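Local coordinates for protein uracil-dna glycosylase (Deinococcus radiodurans, PDB 4UQM) that belongs to the uracil-DNA glycosylase superfamily, an alpha/beta fold built round a parallel sheet, and grips the sugar-phosphate backbone of a DNA strand through its loops, at residues A[205-208]-A[214-217]; A[151-156]-A[184-189]. The protein carries 1 engineered substitution. All blocks are in the same frame, centred on the assembly; numbering follows the deposited sequence.

Interaction 1. Residues A[205-208]-A[214-217]. With nucleotides of chain B.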
loop_
_atom_site.group_PDB
_atom_site.type_symbol
_atom_site.label_atom_id
_atom_site.label_comp_id
_atom_site.label_asym_id
_atom_site.label_seq_id
_atom_site.Cartn_x
_atom_site.Cartn_y
_atom_site.Cartn_z
ATOM N N GLY A 205 9.919 6.366 9.123
ATOM C CA GLY A 205 10.571 6.383 7.833
ATOM C C GLY A 205 10.259 5.140 7.000
ATOM O O GLY A 205 9.833 4.076 7.490
ATOM N N HIS A 206 10.536 5.260 5.720
ATOM C CA HIS A 206 10.343 4.185 4.790
ATOM C C HIS A 206 11.368 3.068 4.970
ATOM O O HIS A 206 12.508 3.319 5.374
ATOM C CB HIS A 206 10.435 4.846 3.376
ATOM C CG HIS A 206 9.997 3.982 2.248
ATOM N ND1 HIS A 206 10.819 3.025 1.715
ATOM C CD2 HIS A 206 8.828 3.915 1.562
ATOM C CE1 HIS A 206 10.192 2.416 0.729
ATOM N NE2 HIS A 206 8.984 2.939 0.617
ATOM N N PRO A 207 10.981 1.825 4.636
ATOM C CA PRO A 207 11.950 0.727 4.861
ATOM C C PRO A 207 13.081 0.572 3.797
ATOM O O PRO A 207 13.944 -0.273 3.931
ATOM C CB PRO A 207 11.069 -0.514 4.816
ATOM C CG PRO A 207 9.849 -0.121 3.986
ATOM C CD PRO A 207 9.622 1.324 4.372
ATOM N N SER A 208 13.117 1.416 2.764
ATOM C CA SER A 208 14.231 1.455 1.851
ATOM C C SER A 208 15.538 1.532 2.619
ATOM O O SER A 208 15.629 2.236 3.638
ATOM C CB SER A 208 14.151 2.719 0.973
ATOM O OG SER A 208 15.302 2.787 0.150
ATOM N N TYR A 214 15.538 5.313 9.911
ATOM C CA TYR A 214 14.257 5.874 10.364
ATOM C C TYR A 214 13.120 4.841 10.464
ATOM O O TYR A 214 11.995 5.185 10.806
ATOM C CB TYR A 214 13.861 7.021 9.466
ATOM C CG TYR A 214 14.854 8.138 9.380
ATOM C CD1 TYR A 214 14.992 9.038 10.432
ATOM C CD2 TYR A 214 15.613 8.348 8.236
ATOM C CE1 TYR A 214 15.915 10.093 10.362
ATOM C CE2 TYR A 214 16.530 9.377 8.159
ATOM C CZ TYR A 214 16.669 10.266 9.197
ATOM O OH TYR A 214 17.563 11.339 9.097
ATOM N N PHE A 215 13.427 3.598 10.089
ATOM C CA PHE A 215 12.467 2.481 10.070
ATOM C C PHE A 215 12.776 1.391 11.105
ATOM O O PHE A 215 11.880 0.953 11.841
ATOM C CB PHE A 215 12.457 1.867 8.665
ATOM C CG PHE A 215 11.660 0.590 8.569
ATOM C CD1 PHE A 215 10.277 0.628 8.555
ATOM C CD2 PHE A 215 12.284 -0.660 8.486
ATOM C CE1 PHE A 215 9.526 -0.545 8.458
ATOM C CE2 PHE A 215 11.544 -1.850 8.433
ATOM C CZ PHE A 215 10.177 -1.766 8.420
ATOM N N PHE A 216 14.044 0.966 11.166
ATOM C CA PHE A 216 14.391 -0.095 12.101
ATOM C C PHE A 216 14.083 0.280 13.533
ATOM O O PHE A 216 14.323 1.402 13.951
ATOM C CB PHE A 216 15.850 -0.451 11.974
ATOM C CG PHE A 216 16.220 -1.168 10.716
ATOM C CD1 PHE A 216 15.379 -2.127 10.117
ATOM C CD2 PHE A 216 17.466 -0.926 10.165
ATOM C CE1 PHE A 216 15.785 -2.795 8.967
ATOM C CE2 PHE A 216 17.877 -1.625 9.034
ATOM C CZ PHE A 216 17.026 -2.530 8.429
ATOM N N GLY A 217 13.540 -0.684 14.269
ATOM C CA GLY A 217 13.254 -0.484 15.716
ATOM C C GLY A 217 11.913 0.165 16.016
ATOM O O GLY A 217 11.524 0.324 17.201
ATOM P P DT B 11 11.543 8.791 3.946
ATOM O OP1 DT B 11 11.069 8.047 5.130
ATOM O OP2 DT B 11 10.543 9.519 3.110
ATOM O "O5'" DT B 11 12.581 9.899 4.472
ATOM C "C5'" DT B 11 13.347 9.612 5.663
ATOM C "C4'" DT B 11 14.080 10.884 6.022
ATOM O "O4'" DT B 11 15.140 11.130 5.055
ATOM C "C3'" DT B 11 13.186 12.128 6.008
ATOM O "O3'" DT B 11 13.752 13.039 6.941
ATOM C "C2'" DT B 11 13.543 12.798 4.699
ATOM C "C1'" DT B 11 15.030 12.449 4.622
ATOM N N1 DT B 11 15.682 12.594 3.314
ATOM C C2 DT B 11 16.973 13.078 3.305
ATOM O O2 DT B 11 17.610 13.281 4.322
ATOM N N3 DT B 11 17.504 13.259 2.056
ATOM C C4 DT B 11 16.880 13.020 0.839
ATOM O O4 DT B 11 17.485 13.207 -0.208
ATOM C C5 DT B 11 15.532 12.529 0.924
ATOM C C7 DT B 11 14.785 12.238 -0.344
ATOM C C6 DT B 11 15.005 12.339 2.138
ATOM P P DG B 10 13.749 5.158 -2.270
ATOM O OP1 DG B 10 14.173 6.460 -2.749
ATOM O OP2 DG B 10 14.617 4.055 -2.380
ATOM O "O5'" DG B 10 13.254 5.238 -0.760
ATOM C "C5'" DG B 10 12.596 6.359 -0.238
ATOM C "C4'" DG B 10 13.189 6.718 1.102
ATOM O "O4'" DG B 10 14.598 6.923 0.904
ATOM C "C3'" DG B 10 12.643 8.006 1.699
ATOM O "O3'" DG B 10 12.434 7.827 3.099
ATOM C "C2'" DG B 10 13.729 9.023 1.380
ATOM C "C1'" DG B 10 14.988 8.191 1.361
ATOM N N9 DG B 10 16.041 8.694 0.476
ATOM C C8 DG B 10 16.051 8.668 -0.892
ATOM N N7 DG B 10 17.119 9.205 -1.409
ATOM C C5 DG B 10 17.856 9.621 -0.313
ATOM C C6 DG B 10 19.099 10.296 -0.248
ATOM O O6 DG B 10 19.811 10.671 -1.170
ATOM N N1 DG B 10 19.484 10.528 1.063
ATOM C C2 DG B 10 18.766 10.159 2.169
ATOM N N2 DG B 10 19.301 10.461 3.350
ATOM N N3 DG B 10 17.596 9.554 2.120
ATOM C C4 DG B 10 17.206 9.313 0.857
ATOM P P DC B 12 12.929 13.689 8.066
ATOM O OP1 DC B 12 12.624 12.694 8.998
ATOM O OP2 DC B 12 11.984 14.578 7.497
ATOM O "O5'" DC B 12 14.017 14.606 8.776
ATOM C "C5'" DC B 12 15.201 14.036 9.262
ATOM C "C4'" DC B 12 16.340 14.951 8.890
ATOM O "O4'" DC B 12 16.602 14.776 7.496
ATOM C "C3'" DC B 12 16.012 16.432 9.045
ATOM O "O3'" DC B 12 16.560 17.042 10.204
ATOM C "C2'" DC B 12 16.662 17.079 7.848
ATOM C "C1'" DC B 12 17.209 15.951 7.017
ATOM N N1 DC B 12 16.866 16.093 5.609
ATOM C C2 DC B 12 17.843 16.524 4.715
ATOM O O2 DC B 12 18.973 16.777 5.141
ATOM N N3 DC B 12 17.542 16.607 3.407
ATOM C C4 DC B 12 16.313 16.318 2.986
ATOM N N4 DC B 12 16.060 16.422 1.687
ATOM C C5 DC B 12 15.288 15.910 3.881
ATOM C C6 DC B 12 15.606 15.811 5.171
#
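Phe215 packs its ring against Pro207, and its side chain can be followed outward. CB lies 3.6 Å from Gly205 O and at the same distance from His206 O. With CG anti to the backbone N (chi1 172°), the ring is carried over the proline: CG comes 3.7 Å from Pro207 CA, while CD1 is near Gly205 O, which sits at the ring edge close to its plane. Further out, CD2, CE1, CE2 and CZ all keep a similar spacing to Pro207 CB, because that carbon stands 3.7 Å above the ring centre in a CH-pi contact. The pairing suits both residues, since proline's fixed ring offers a compact apolar surface whose C-H groups can point into the aromatic face; Trp183 meets the same ring edge-to-face. Glycine fits position 205 because Tyr214 CB, 3.7 Å from Gly205 CA, already fills the place a side chain would take; Gly205 N also donates to Tyr214 O. The run from His206 to Ser208 begins the His-Pro-Ser-Pro signature of the family. His206 N donates to OP1 of DT11 of chain B (2.9 Å, 159°), and Ser208 OG to OP2 of DG10 of chain B (2.9 Å). Ser208 N donates a hydrogen bond to His206 ND1, which would hold the imidazole's rotation. Apolar packing behind the loop thus probably contributes to its shape, while N-H and O-H donors face two successive phosphates.

Interaction 2. Residues A[151-156]-A[184-189]. With nucleotides of chain B.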
loop_
_atom_site.group_PDB
_atom_site.type_symbol
_atom_site.label_atom_id
_atom_site.label_comp_id
_atom_site.label_asym_id
_atom_site.label_seq_id
_atom_site.Cartn_x
_atom_site.Cartn_y
_atom_site.Cartn_z
ATOM N N GLN A 151 13.247 5.833 -11.735
ATOM C CA GLN A 151 13.133 7.185 -11.207
ATOM C C GLN A 151 12.110 7.269 -10.040
ATOM O O GLN A 151 10.910 7.482 -10.257
ATOM C CB GLN A 151 12.725 8.100 -12.355
ATOM C CG GLN A 151 13.738 8.228 -13.470
ATOM C CD GLN A 151 13.220 8.925 -14.755
ATOM O OE1 GLN A 151 12.514 9.948 -14.674
ATOM N NE2 GLN A 151 13.616 8.405 -15.937
ATOM N N ALA A 152 12.569 7.046 -8.803
ATOM C CA ALA A 152 11.676 7.085 -7.678
ATOM C C ALA A 152 10.935 8.402 -7.556
ATOM O O ALA A 152 11.505 9.485 -7.688
ATOM C CB ALA A 152 12.418 6.785 -6.383
ATOM N N ASN A 153 9.650 8.281 -7.271
ATOM C CA ASN A 153 8.739 9.412 -7.043
ATOM C C ASN A 153 8.574 10.310 -8.276
ATOM O O ASN A 153 8.137 11.436 -8.175
ATOM C CB ASN A 153 9.152 10.248 -5.822
ATOM C CG ASN A 153 8.064 10.360 -4.816
ATOM O OD1 ASN A 153 7.093 9.634 -4.870
ATOM N ND2 ASN A 153 8.217 11.261 -3.865
ATOM N N SER A 154 8.880 9.757 -9.465
ATOM C CA SER A 154 8.720 10.489 -10.715
ATOM C C SER A 154 7.301 10.845 -11.076
ATOM O O SER A 154 7.081 11.777 -11.857
ATOM C CB SER A 154 9.338 9.724 -11.872
ATOM O OG SER A 154 9.012 8.340 -11.869
ATOM N N HIS A 155 6.324 10.137 -10.496
ATOM C CA HIS A 155 4.922 10.509 -10.687
ATOM C C HIS A 155 4.271 11.174 -9.493
ATOM O O HIS A 155 3.071 11.264 -9.402
ATOM C CB HIS A 155 4.084 9.315 -11.146
ATOM C CG HIS A 155 4.358 8.914 -12.552
ATOM N ND1 HIS A 155 3.708 7.851 -13.155
ATOM C CD2 HIS A 155 5.184 9.422 -13.490
ATOM C CE1 HIS A 155 4.114 7.753 -14.408
ATOM N NE2 HIS A 155 5.019 8.685 -14.635
ATOM N N GLN A 156 5.095 11.639 -8.544
ATOM C CA GLN A 156 4.596 12.479 -7.460
ATOM C C GLN A 156 3.990 13.769 -8.011
ATOM O O GLN A 156 4.486 14.340 -8.976
ATOM C CB GLN A 156 5.731 12.715 -6.431
ATOM C CG GLN A 156 5.353 13.419 -5.143
ATOM C CD GLN A 156 5.149 14.877 -5.310
ATOM O OE1 GLN A 156 5.757 15.521 -6.171
ATOM N NE2 GLN A 156 4.279 15.432 -4.496
ATOM N N GLY A 184 7.232 6.574 5.390
ATOM C CA GLY A 184 7.909 7.595 4.611
ATOM C C GLY A 184 7.226 8.945 4.658
ATOM O O GLY A 184 6.027 9.078 4.976
ATOM N N SER A 185 7.992 9.962 4.274
ATOM C CA SER A 185 7.500 11.321 4.371
ATOM C C SER A 185 6.267 11.569 3.491
ATOM O O SER A 185 5.354 12.303 3.871
ATOM C CB SER A 185 8.606 12.290 4.012
ATOM O OG SER A 185 9.703 12.167 4.933
ATOM N N TYR A 186 6.275 11.001 2.289
ATOM C CA TYR A 186 5.121 11.243 1.386
ATOM C C TYR A 186 3.845 10.554 1.899
ATOM O O TYR A 186 2.765 11.191 1.933
ATOM C CB TYR A 186 5.465 10.831 -0.057
ATOM C CG TYR A 186 6.429 11.839 -0.673
ATOM C CD1 TYR A 186 7.802 11.737 -0.513
ATOM C CD2 TYR A 186 5.952 12.996 -1.308
ATOM C CE1 TYR A 186 8.648 12.683 -1.001
ATOM C CE2 TYR A 186 6.787 13.965 -1.778
ATOM C CZ TYR A 186 8.142 13.827 -1.596
ATOM O OH TYR A 186 9.010 14.791 -2.061
ATOM N N ALA A 187 3.971 9.331 2.409
ATOM C CA ALA A 187 2.823 8.665 3.004
ATOM C C ALA A 187 2.319 9.425 4.233
ATOM O O ALA A 187 1.112 9.506 4.501
ATOM C CB ALA A 187 3.188 7.257 3.415
ATOM N N ARG A 188 3.247 9.937 5.040
ATOM C CA ARG A 188 2.896 10.646 6.267
ATOM C C ARG A 188 2.099 11.931 6.061
ATOM O O ARG A 188 1.457 12.403 7.004
ATOM C CB ARG A 188 4.148 10.856 7.094
ATOM C CG ARG A 188 4.624 9.515 7.661
ATOM C CD ARG A 188 6.016 9.603 8.227
ATOM N NE ARG A 188 6.078 10.234 9.514
ATOM C CZ ARG A 188 7.180 10.293 10.270
ATOM N NH1 ARG A 188 8.350 9.834 9.829
ATOM N NH2 ARG A 188 7.097 10.841 11.468
ATOM N N LYS A 189 2.085 12.468 4.839
ATOM C CA LYS A 189 1.228 13.628 4.540
ATOM C C LYS A 189 -0.262 13.298 4.739
ATOM O O LYS A 189 -1.054 14.221 4.923
ATOM C CB LYS A 189 1.476 14.127 3.105
ATOM C CG LYS A 189 2.886 14.581 2.830
ATOM C CD LYS A 189 3.085 15.295 1.508
ATOM C CE LYS A 189 4.560 15.630 1.298
ATOM N NZ LYS A 189 5.183 16.368 2.396
ATOM P P DT B 11 11.543 8.791 3.946
ATOM O OP1 DT B 11 11.069 8.047 5.130
ATOM O OP2 DT B 11 10.543 9.519 3.110
ATOM O "O5'" DT B 11 12.581 9.899 4.472
ATOM C "C5'" DT B 11 13.347 9.612 5.663
ATOM C "C4'" DT B 11 14.080 10.884 6.022
ATOM O "O4'" DT B 11 15.140 11.130 5.055
ATOM C "C3'" DT B 11 13.186 12.128 6.008
ATOM O "O3'" DT B 11 13.752 13.039 6.941
ATOM C "C2'" DT B 11 13.543 12.798 4.699
ATOM C "C1'" DT B 11 15.030 12.449 4.622
ATOM N N1 DT B 11 15.682 12.594 3.314
ATOM C C2 DT B 11 16.973 13.078 3.305
ATOM O O2 DT B 11 17.610 13.281 4.322
ATOM N N3 DT B 11 17.504 13.259 2.056
ATOM C C4 DT B 11 16.880 13.020 0.839
ATOM O O4 DT B 11 17.485 13.207 -0.208
ATOM C C5 DT B 11 15.532 12.529 0.924
ATOM C C7 DT B 11 14.785 12.238 -0.344
ATOM C C6 DT B 11 15.005 12.339 2.138
HETATM O O HOH W 1 10.424 13.228 -4.519
#
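The contact of Asn153 with Tyr186 is a polar-aromatic one near the protein surface, and it joins the loop after strand 147-148 to the short helix 185-188. Asn153 ND2 stands 3.2 Å above the plane of the Tyr186 ring, over its centre, with the amide plane turned 81° from the ring. So steep an approach is consistent with an N-H directed at the pi cloud. Tyrosine offers a hydroxyl besides its face: a water accepts from Asn153 ND2 at 3.0 Å and lies 3.2 Å from Tyr186 OH. Asparagine suits the backbone too, holding the positive-phi position (phi 63°) of a type II turn from Gln151 to Ser154. That turn overlaps a type I turn running on to Gln156; Gln151 O takes both the N-H and the hydroxyl of Ser154. In the fold, helix 185-188 follows parallel strand 179-183 directly, so its N-terminal end faces the DNA at the C-terminal edge of the sheet. Gly184, at a positive phi of its own, brings its CA close to DT11 of chain B, and Ser185 N donates almost straight to OP2 of that nucleotide (2.8 Å, 175°). Gln156 has CG anti to its backbone N, which carries this apolar methylene to 3.7 Å from Tyr186 CE2, where it can pack on the ring while the amide end remains polar.

From the N terminus, the chain leaves strand 147-148 and enters 151-156, the first half of interaction 2. It then runs through helix 160-172 and strand 179-183 before 184-189 closes that long loop. Strand 200-204, next to 179-183 in the parallel sheet, leads into interaction 1, a short loop with five residues between its halves that ends before helix 220-230. The two contacts neither nest nor cross but follow in series. They meet where the neighbouring strands end: His206 CB packs 3.9 Å from Gly184 CA, and the DT11 phosphate of chain B is held from both, through OP1 by 205-208 and OP2 by 184-189.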